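Local coordinates for bromodomain protein, putative (Plasmodium falciparum 3D7, PDB 4PY6) that probably recognises acetylated lysines through its bromodomain, the part of this larger malaria-parasite protein whose pocket holds a bound dihydropteridinone ligand, at residues E61-Y72 with D93-F104. Residues are numbered along the deposited sequence; the frame is centred on the assembly and turned at random.
Sequences EYRIKIKKPMDY and DMKLIYKNCIDF
The carbonyl oxygen of Lys-68 is gripped twice: Asn-100 ND2 donates to Lys-68 O at 2.9 Å, with an N-H...O angle of 160°, and a water donates as well. That water also accepts from Lys-68 N and donates to Asn-100 OD1, so ND2 directly and OD1 through the water are tied to the Lys-68 backbone, which holds the amide's rotation. Ile-66 CG2 packs against the same amide, 3.6 Å from Asn-100 ND2. Further out, the extended Lys-68 chain runs across Leu-96 CD2 to a salt bridge, Lys-68 NZ to Asp-93 OD1 at 3.2 Å on the syn lone pair; Asp-93 OD2 is held by Tyr-84 and a second water. The Met-70 chain is bent at both torsions beyond CG, so that its methyl folds back against the Asp-93 carboxylate, while Met-70 CG lies 3.8 Å from Ile-97 CG1. At the C-terminal end of helix 87-104, the edge of Tyr-62 meets the face of Phe-104 in a T-shaped pair, planes at 64°; Phe-104 also touches the bound ligand R78. At the far end the hydroxyls of Tyr-72 and Tyr-98 hydrogen-bond, OH to OH 2.8 Å. The end of helix 56-65 and the connection after it, the last part of the ZA loop, thus lie along helix 87-104 in the four-helix bromodomain bundle and lead into helix 72-81, with helix 112-138 touching Tyr-98 and helix 22-32 meeting Tyr-72.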
ATOM      1  N   GLU A  61      27.251   9.356   2.531  1.00 39.14           N
ATOM      2  CA  GLU A  61      26.461   9.418   3.763  1.00 38.23           C
ATOM      3  C   GLU A  61      25.655   8.128   3.967  1.00 39.65           C
ATOM      4  O   GLU A  61      25.550   7.653   5.098  1.00 39.09           O
ATOM      5  CB  GLU A  61      25.520  10.637   3.722  1.00 40.17           C
ATOM      6  CG  GLU A  61      24.926  11.028   5.068  1.00 50.65           C
ATOM      7  CD  GLU A  61      23.743  11.977   5.010  1.00 71.47           C
ATOM      8  OE1 GLU A  61      23.820  12.992   4.280  1.00 67.83           O
ATOM      9  OE2 GLU A  61      22.748  11.722   5.726  1.00 64.29           O
ATOM     10  N   TYR A  62      25.097   7.568   2.873  1.00 34.53           N
ATOM     11  CA  TYR A  62      24.294   6.341   2.886  1.00 32.37           C
ATOM     12  C   TYR A  62      25.136   5.102   3.203  1.00 35.23           C
ATOM     13  O   TYR A  62      24.689   4.258   3.980  1.00 34.27           O
ATOM     14  CB  TYR A  62      23.548   6.168   1.553  1.00 32.85           C
ATOM     15  CG  TYR A  62      22.340   5.261   1.632  1.00 33.13           C
ATOM     16  CD1 TYR A  62      22.458   3.889   1.421  1.00 34.08           C
ATOM     17  CD2 TYR A  62      21.070   5.777   1.870  1.00 33.72           C
ATOM     18  CE1 TYR A  62      21.346   3.049   1.479  1.00 33.47           C
ATOM     19  CE2 TYR A  62      19.950   4.948   1.925  1.00 33.44           C
ATOM     20  CZ  TYR A  62      20.094   3.584   1.728  1.00 38.97           C
ATOM     21  OH  TYR A  62      18.995   2.763   1.783  1.00 38.77           O
ATOM     22  N   ARG A  63      26.341   4.989   2.603  1.00 31.54           N
ATOM     23  CA  ARG A  63      27.254   3.860   2.811  1.00 30.91           C
ATOM     24  C   ARG A  63      27.780   3.803   4.254  1.00 34.83           C
ATOM     25  O   ARG A  63      27.907   2.712   4.816  1.00 34.06           O
ATOM     26  CB  ARG A  63      28.417   3.911   1.806  1.00 31.41           C
ATOM     27  CG  ARG A  63      29.200   2.604   1.706  1.00 40.18           C
ATOM     28  CD  ARG A  63      30.548   2.766   1.024  1.00 48.95           C
ATOM     29  NE  ARG A  63      31.472   3.603   1.794  1.00 55.43           N
ATOM     30  CZ  ARG A  63      31.870   4.815   1.421  1.00 71.14           C
ATOM     31  NH1 ARG A  63      31.441   5.342   0.280  1.00 59.94           N
ATOM     32  NH2 ARG A  63      32.708   5.508   2.182  1.00 56.95           N
ATOM     33  N   ILE A  64      28.075   4.970   4.847  1.00 32.01           N
ATOM     34  CA  ILE A  64      28.588   5.082   6.214  1.00 32.45           C
ATOM     35  C   ILE A  64      27.491   4.819   7.261  1.00 34.87           C
ATOM     36  O   ILE A  64      27.746   4.102   8.228  1.00 34.69           O
ATOM     37  CB  ILE A  64      29.355   6.430   6.425  1.00 37.30           C
ATOM     38  CG1 ILE A  64      30.650   6.463   5.569  1.00 38.79           C
ATOM     39  CG2 ILE A  64      29.676   6.696   7.911  1.00 39.14           C
ATOM     40  CD1 ILE A  64      31.236   7.878   5.261  1.00 46.82           C
ATOM     41  N   LYS A  65      26.278   5.373   7.055  1.00 30.18           N
ATOM     42  CA  LYS A  65      25.157   5.252   7.994  1.00 29.25           C
ATOM     43  C   LYS A  65      24.322   3.968   7.903  1.00 31.20           C
ATOM     44  O   LYS A  65      24.010   3.389   8.940  1.00 30.52           O
ATOM     45  CB  LYS A  65      24.263   6.505   7.965  1.00 32.10           C
ATOM     46  CG  LYS A  65      24.943   7.754   8.525  1.00 48.09           C
ATOM     47  CD  LYS A  65      24.048   8.983   8.435  1.00 59.44           C
ATOM     48  CE  LYS A  65      24.752  10.227   8.925  1.00 71.62           C
ATOM     49  NZ  LYS A  65      23.884  11.427   8.816  1.00 80.59           N
ATOM     50  N   ILE A  66      23.944   3.538   6.684  1.00 26.71           N
ATOM     51  CA  ILE A  66      23.117   2.339   6.490  1.00 25.23           C
ATOM     52  C   ILE A  66      23.934   1.053   6.640  1.00 29.22           C
ATOM     53  O   ILE A  66      24.931   0.866   5.939  1.00 29.34           O
ATOM     54  CB  ILE A  66      22.275   2.405   5.174  1.00 27.38           C
ATOM     55  CG1 ILE A  66      21.348   3.656   5.126  1.00 28.04           C
ATOM     56  CG2 ILE A  66      21.508   1.102   4.883  1.00 26.85           C
ATOM     57  CD1 ILE A  66      20.094   3.676   6.069  1.00 34.72           C
ATOM     58  N   LYS A  67      23.503   0.181   7.577  1.00 25.26           N
ATOM     59  CA  LYS A  67      24.132  -1.106   7.898  1.00 24.87           C
ATOM     60  C   LYS A  67      24.047  -2.090   6.725  1.00 27.11           C
ATOM     61  O   LYS A  67      25.056  -2.700   6.367  1.00 26.97           O
ATOM     62  CB  LYS A  67      23.511  -1.700   9.175  1.00 27.32           C
ATOM     63  CG  LYS A  67      24.354  -2.767   9.863  1.00 40.99           C
ATOM     64  CD  LYS A  67      24.016  -2.844  11.343  1.00 51.44           C
ATOM     65  CE  LYS A  67      24.148  -4.236  11.904  1.00 62.90           C
ATOM     66  NZ  LYS A  67      23.352  -4.404  13.149  1.00 72.06           N
ATOM     67  N   LYS A  68      22.853  -2.234   6.129  1.00 22.42           N
ATOM     68  CA  LYS A  68      22.621  -3.121   4.993  1.00 21.57           C
ATOM     69  C   LYS A  68      21.634  -2.474   3.999  1.00 25.81           C
ATOM     70  O   LYS A  68      20.423  -2.474   4.247  1.00 24.29           O
ATOM     71  CB  LYS A  68      22.149  -4.517   5.457  1.00 23.01           C
ATOM     72  CG  LYS A  68      22.172  -5.582   4.363  1.00 32.84           C
ATOM     73  CD  LYS A  68      21.657  -6.916   4.877  1.00 40.61           C
ATOM     74  CE  LYS A  68      21.476  -7.941   3.787  1.00 50.35           C
ATOM     75  NZ  LYS A  68      20.714  -9.122   4.269  1.00 58.19           N
ATOM     76  N   PRO A  69      22.139  -1.894   2.881  1.00 23.73           N
ATOM     77  CA  PRO A  69      21.231  -1.291   1.891  1.00 23.57           C
ATOM     78  C   PRO A  69      20.474  -2.364   1.111  1.00 28.10           C
ATOM     79  O   PRO A  69      21.069  -3.358   0.689  1.00 27.91           O
ATOM     80  CB  PRO A  69      22.171  -0.489   0.979  1.00 26.17           C
ATOM     81  CG  PRO A  69      23.538  -0.555   1.621  1.00 31.23           C
ATOM     82  CD  PRO A  69      23.543  -1.797   2.438  1.00 26.19           C
ATOM     83  N   MET A  70      19.154  -2.179   0.949  1.00 24.98           N
ATOM     84  CA  MET A  70      18.302  -3.138   0.248  1.00 24.46           C
ATOM     85  C   MET A  70      17.389  -2.460  -0.777  1.00 29.05           C
ATOM     86  O   MET A  70      17.024  -1.294  -0.614  1.00 29.32           O
ATOM     87  CB  MET A  70      17.510  -3.993   1.264  1.00 26.24           C
ATOM     88  CG  MET A  70      16.951  -5.309   0.706  1.00 29.26           C
ATOM     89  SD  MET A  70      18.049  -6.352  -0.295  1.00 33.58           S
ATOM     90  CE  MET A  70      19.268  -6.824   0.918  1.00 30.58           C
ATOM     91  N   ASP A  71      17.051  -3.199  -1.845  1.00 25.71           N
ATOM     92  CA  ASP A  71      16.209  -2.758  -2.962  1.00 26.06           C
ATOM     93  C   ASP A  71      15.526  -3.966  -3.625  1.00 29.94           C
ATOM     94  O   ASP A  71      15.893  -5.108  -3.336  1.00 28.95           O
ATOM     95  CB  ASP A  71      17.048  -1.971  -3.982  1.00 28.70           C
ATOM     96  CG  ASP A  71      18.352  -2.660  -4.308  1.00 39.53           C
ATOM     97  OD1 ASP A  71      18.370  -3.472  -5.252  1.00 40.25           O
ATOM     98  OD2 ASP A  71      19.333  -2.457  -3.558  1.00 46.03           O
ATOM     99  N   TYR A  72      14.532  -3.712  -4.507  1.00 27.03           N
ATOM    100  CA  TYR A  72      13.766  -4.751  -5.203  1.00 26.59           C
ATOM    101  C   TYR A  72      14.591  -5.645  -6.132  1.00 31.02           C
ATOM    102  O   TYR A  72      14.353  -6.857  -6.159  1.00 30.43           O
ATOM    103  CB  TYR A  72      12.552  -4.161  -5.947  1.00 28.08           C
ATOM    104  CG  TYR A  72      11.473  -3.580  -5.057  1.00 29.31           C
ATOM    105  CD1 TYR A  72      10.956  -4.305  -3.985  1.00 30.50           C
ATOM    106  CD2 TYR A  72      10.899  -2.344  -5.341  1.00 30.73           C
ATOM    107  CE1 TYR A  72       9.942  -3.787  -3.181  1.00 30.96           C
ATOM    108  CE2 TYR A  72       9.877  -1.820  -4.552  1.00 31.60           C
ATOM    109  CZ  TYR A  72       9.404  -2.544  -3.470  1.00 37.63           C
ATOM    110  OH  TYR A  72       8.400  -2.026  -2.687  1.00 38.43           O
ATOM    111  N   ASP A  93      14.374  -8.752   4.419  1.00 18.60           N
ATOM    112  CA  ASP A  93      14.979  -7.928   3.366  1.00 17.97           C
ATOM    113  C   ASP A  93      13.986  -6.925   2.789  1.00 21.41           C
ATOM    114  O   ASP A  93      14.352  -5.772   2.564  1.00 21.06           O
ATOM    115  CB  ASP A  93      15.605  -8.796   2.259  1.00 19.47           C
ATOM    116  CG  ASP A  93      17.053  -9.214   2.487  1.00 27.32           C
ATOM    117  OD1 ASP A  93      17.601  -8.912   3.571  1.00 27.67           O
ATOM    118  OD2 ASP A  93      17.644  -9.821   1.572  1.00 32.29           O
ATOM    119  N   MET A  94      12.725  -7.354   2.567  1.00 17.79           N
ATOM    120  CA  MET A  94      11.663  -6.484   2.054  1.00 17.66           C
ATOM    121  C   MET A  94      11.370  -5.375   3.062  1.00 21.98           C
ATOM    122  O   MET A  94      11.280  -4.215   2.665  1.00 22.03           O
ATOM    123  CB  MET A  94      10.391  -7.279   1.730  1.00 19.98           C
ATOM    124  CG  MET A  94      10.511  -8.173   0.507  1.00 23.48           C
ATOM    125  SD  MET A  94      10.444  -7.295  -1.072  1.00 28.09           S
ATOM    126  CE  MET A  94       8.699  -7.155  -1.289  1.00 25.28           C
ATOM    127  N   LYS A  95      11.293  -5.726   4.369  1.00 18.69           N
ATOM    128  CA  LYS A  95      11.067  -4.784   5.474  1.00 19.09           C
ATOM    129  C   LYS A  95      12.233  -3.801   5.617  1.00 23.43           C
ATOM    130  O   LYS A  95      12.014  -2.642   5.973  1.00 23.73           O
ATOM    131  CB  LYS A  95      10.844  -5.531   6.803  1.00 21.97           C
ATOM    132  CG  LYS A  95       9.461  -6.186   6.959  1.00 34.88           C
ATOM    133  CD  LYS A  95       8.329  -5.205   7.296  1.00 43.88           C
ATOM    134  CE  LYS A  95       8.225  -4.862   8.765  1.00 54.32           C
ATOM    135  NZ  LYS A  95       7.068  -3.967   9.039  1.00 63.76           N
ATOM    136  N   LEU A  96      13.463  -4.273   5.328  1.00 19.65           N
ATOM    137  CA  LEU A  96      14.704  -3.501   5.390  1.00 19.58           C
ATOM    138  C   LEU A  96      14.698  -2.313   4.423  1.00 23.56           C
ATOM    139  O   LEU A  96      15.192  -1.250   4.794  1.00 23.96           O
ATOM    140  CB  LEU A  96      15.902  -4.432   5.133  1.00 19.36           C
ATOM    141  CG  LEU A  96      17.314  -3.929   5.430  1.00 24.52           C
ATOM    142  CD1 LEU A  96      17.480  -3.540   6.896  1.00 25.47           C
ATOM    143  CD2 LEU A  96      18.335  -4.992   5.072  1.00 26.51           C
ATOM    144  N   ILE A  97      14.120  -2.483   3.210  1.00 19.47           N
ATOM    145  CA  ILE A  97      13.998  -1.431   2.187  1.00 19.64           C
ATOM    146  C   ILE A  97      13.302  -0.196   2.782  1.00 24.32           C
ATOM    147  O   ILE A  97      13.836   0.915   2.713  1.00 24.84           O
ATOM    148  CB  ILE A  97      13.220  -1.937   0.928  1.00 22.52           C
ATOM    149  CG1 ILE A  97      13.922  -3.115   0.230  1.00 22.50           C
ATOM    150  CG2 ILE A  97      12.939  -0.791  -0.055  1.00 23.62           C
ATOM    151  CD1 ILE A  97      13.062  -3.805  -0.850  1.00 29.39           C
ATOM    152  N   TYR A  98      12.108  -0.407   3.358  1.00 20.42           N
ATOM    153  CA  TYR A  98      11.277   0.644   3.934  1.00 21.19           C
ATOM    154  C   TYR A  98      11.842   1.203   5.233  1.00 27.19           C
ATOM    155  O   TYR A  98      11.757   2.412   5.448  1.00 28.19           O
ATOM    156  CB  TYR A  98       9.813   0.181   4.081  1.00 21.84           C
ATOM    157  CG  TYR A  98       9.331  -0.700   2.943  1.00 21.98           C
ATOM    158  CD1 TYR A  98       9.336  -0.243   1.627  1.00 23.76           C
ATOM    159  CD2 TYR A  98       8.881  -1.994   3.182  1.00 22.09           C
ATOM    160  CE1 TYR A  98       8.937  -1.064   0.575  1.00 23.51           C
ATOM    161  CE2 TYR A  98       8.434  -2.808   2.143  1.00 22.54           C
ATOM    162  CZ  TYR A  98       8.468  -2.341   0.839  1.00 29.06           C
ATOM    163  OH  TYR A  98       8.041  -3.144  -0.191  1.00 28.78           O
ATOM    164  N   LYS A  99      12.454   0.342   6.074  1.00 23.98           N
ATOM    165  CA  LYS A  99      13.076   0.744   7.340  1.00 24.90           C
ATOM    166  C   LYS A  99      14.308   1.641   7.121  1.00 30.00           C
ATOM    167  O   LYS A  99      14.535   2.557   7.913  1.00 30.85           O
ATOM    168  CB  LYS A  99      13.444  -0.482   8.188  1.00 27.17           C
ATOM    169  CG  LYS A  99      12.272  -1.076   8.953  1.00 38.94           C
ATOM    170  CD  LYS A  99      12.709  -2.249   9.812  1.00 48.27           C
ATOM    171  CE  LYS A  99      11.548  -2.866  10.549  1.00 59.55           C
ATOM    172  NZ  LYS A  99      11.997  -3.921  11.496  1.00 69.87           N
ATOM    173  N   ASN A 100      15.087   1.382   6.044  1.00 26.01           N
ATOM    174  CA  ASN A 100      16.277   2.169   5.689  1.00 26.27           C
ATOM    175  C   ASN A 100      15.904   3.577   5.244  1.00 31.25           C
ATOM    176  O   ASN A 100      16.640   4.520   5.530  1.00 31.84           O
ATOM    177  CB  ASN A 100      17.089   1.485   4.582  1.00 24.74           C
ATOM    178  CG  ASN A 100      17.949   0.331   5.031  1.00 37.84           C
ATOM    179  OD1 ASN A 100      18.264   0.164   6.215  1.00 27.03           O
ATOM    180  ND2 ASN A 100      18.369  -0.483   4.078  1.00 30.60           N
ATOM    181  N   CYS A 101      14.767   3.712   4.540  1.00 27.91           N
ATOM    182  CA  CYS A 101      14.256   4.984   4.029  1.00 28.63           C
ATOM    183  C   CYS A 101      13.802   5.925   5.149  1.00 33.30           C
ATOM    184  O   CYS A 101      14.091   7.118   5.085  1.00 33.90           O
ATOM    185  CB  CYS A 101      13.148   4.746   3.009  1.00 28.66           C
ATOM    186  SG  CYS A 101      12.549   6.251   2.203  1.00 33.96           S
ATOM    187  N   ILE A 102      13.102   5.389   6.163  1.00 29.82           N
ATOM    188  CA  ILE A 102      12.599   6.160   7.305  1.00 30.97           C
ATOM    189  C   ILE A 102      13.748   6.595   8.230  1.00 36.07           C
ATOM    190  O   ILE A 102      13.755   7.736   8.696  1.00 37.37           O
ATOM    191  CB  ILE A 102      11.454   5.397   8.056  1.00 33.89           C
ATOM    192  CG1 ILE A 102      10.314   4.920   7.099  1.00 33.73           C
ATOM    193  CG2 ILE A 102      10.903   6.173   9.268  1.00 35.84           C
ATOM    194  CD1 ILE A 102       9.590   6.008   6.216  1.00 42.68           C
ATOM    195  N   ASP A 103      14.722   5.699   8.465  1.00 32.02           N
ATOM    196  CA  ASP A 103      15.880   5.960   9.324  1.00 32.67           C
ATOM    197  C   ASP A 103      16.883   6.965   8.750  1.00 36.89           C
ATOM    198  O   ASP A 103      17.412   7.781   9.506  1.00 37.48           O
ATOM    199  CB  ASP A 103      16.579   4.647   9.723  1.00 33.78           C
ATOM    200  CG  ASP A 103      15.855   3.812  10.773  1.00 44.34           C
ATOM    201  OD1 ASP A 103      14.738   4.205  11.187  1.00 45.33           O
ATOM    202  OD2 ASP A 103      16.406   2.771  11.183  1.00 50.57           O
ATOM    203  N   PHE A 104      17.149   6.904   7.429  1.00 32.88           N
ATOM    204  CA  PHE A 104      18.099   7.795   6.759  1.00 33.58           C
ATOM    205  C   PHE A 104      17.527   9.174   6.440  1.00 39.22           C
ATOM    206  O   PHE A 104      18.173  10.178   6.743  1.00 40.11           O
ATOM    207  CB  PHE A 104      18.684   7.138   5.492  1.00 34.48           C
ATOM    208  CG  PHE A 104      19.758   7.941   4.793  1.00 36.78           C
ATOM    209  CD1 PHE A 104      21.068   7.935   5.258  1.00 40.22           C
ATOM    210  CD2 PHE A 104      19.463   8.687   3.658  1.00 39.35           C
ATOM    211  CE1 PHE A 104      22.058   8.685   4.618  1.00 42.11           C
ATOM    212  CE2 PHE A 104      20.455   9.435   3.017  1.00 43.17           C
ATOM    213  CZ  PHE A 104      21.746   9.426   3.499  1.00 41.71           C
TER
HETATM  214  O   HOH W   1      20.347  -1.358   6.905  1.00 16.22           O
HETATM  215  O   HOH W   2      20.364 -10.587   1.736  1.00 32.45           O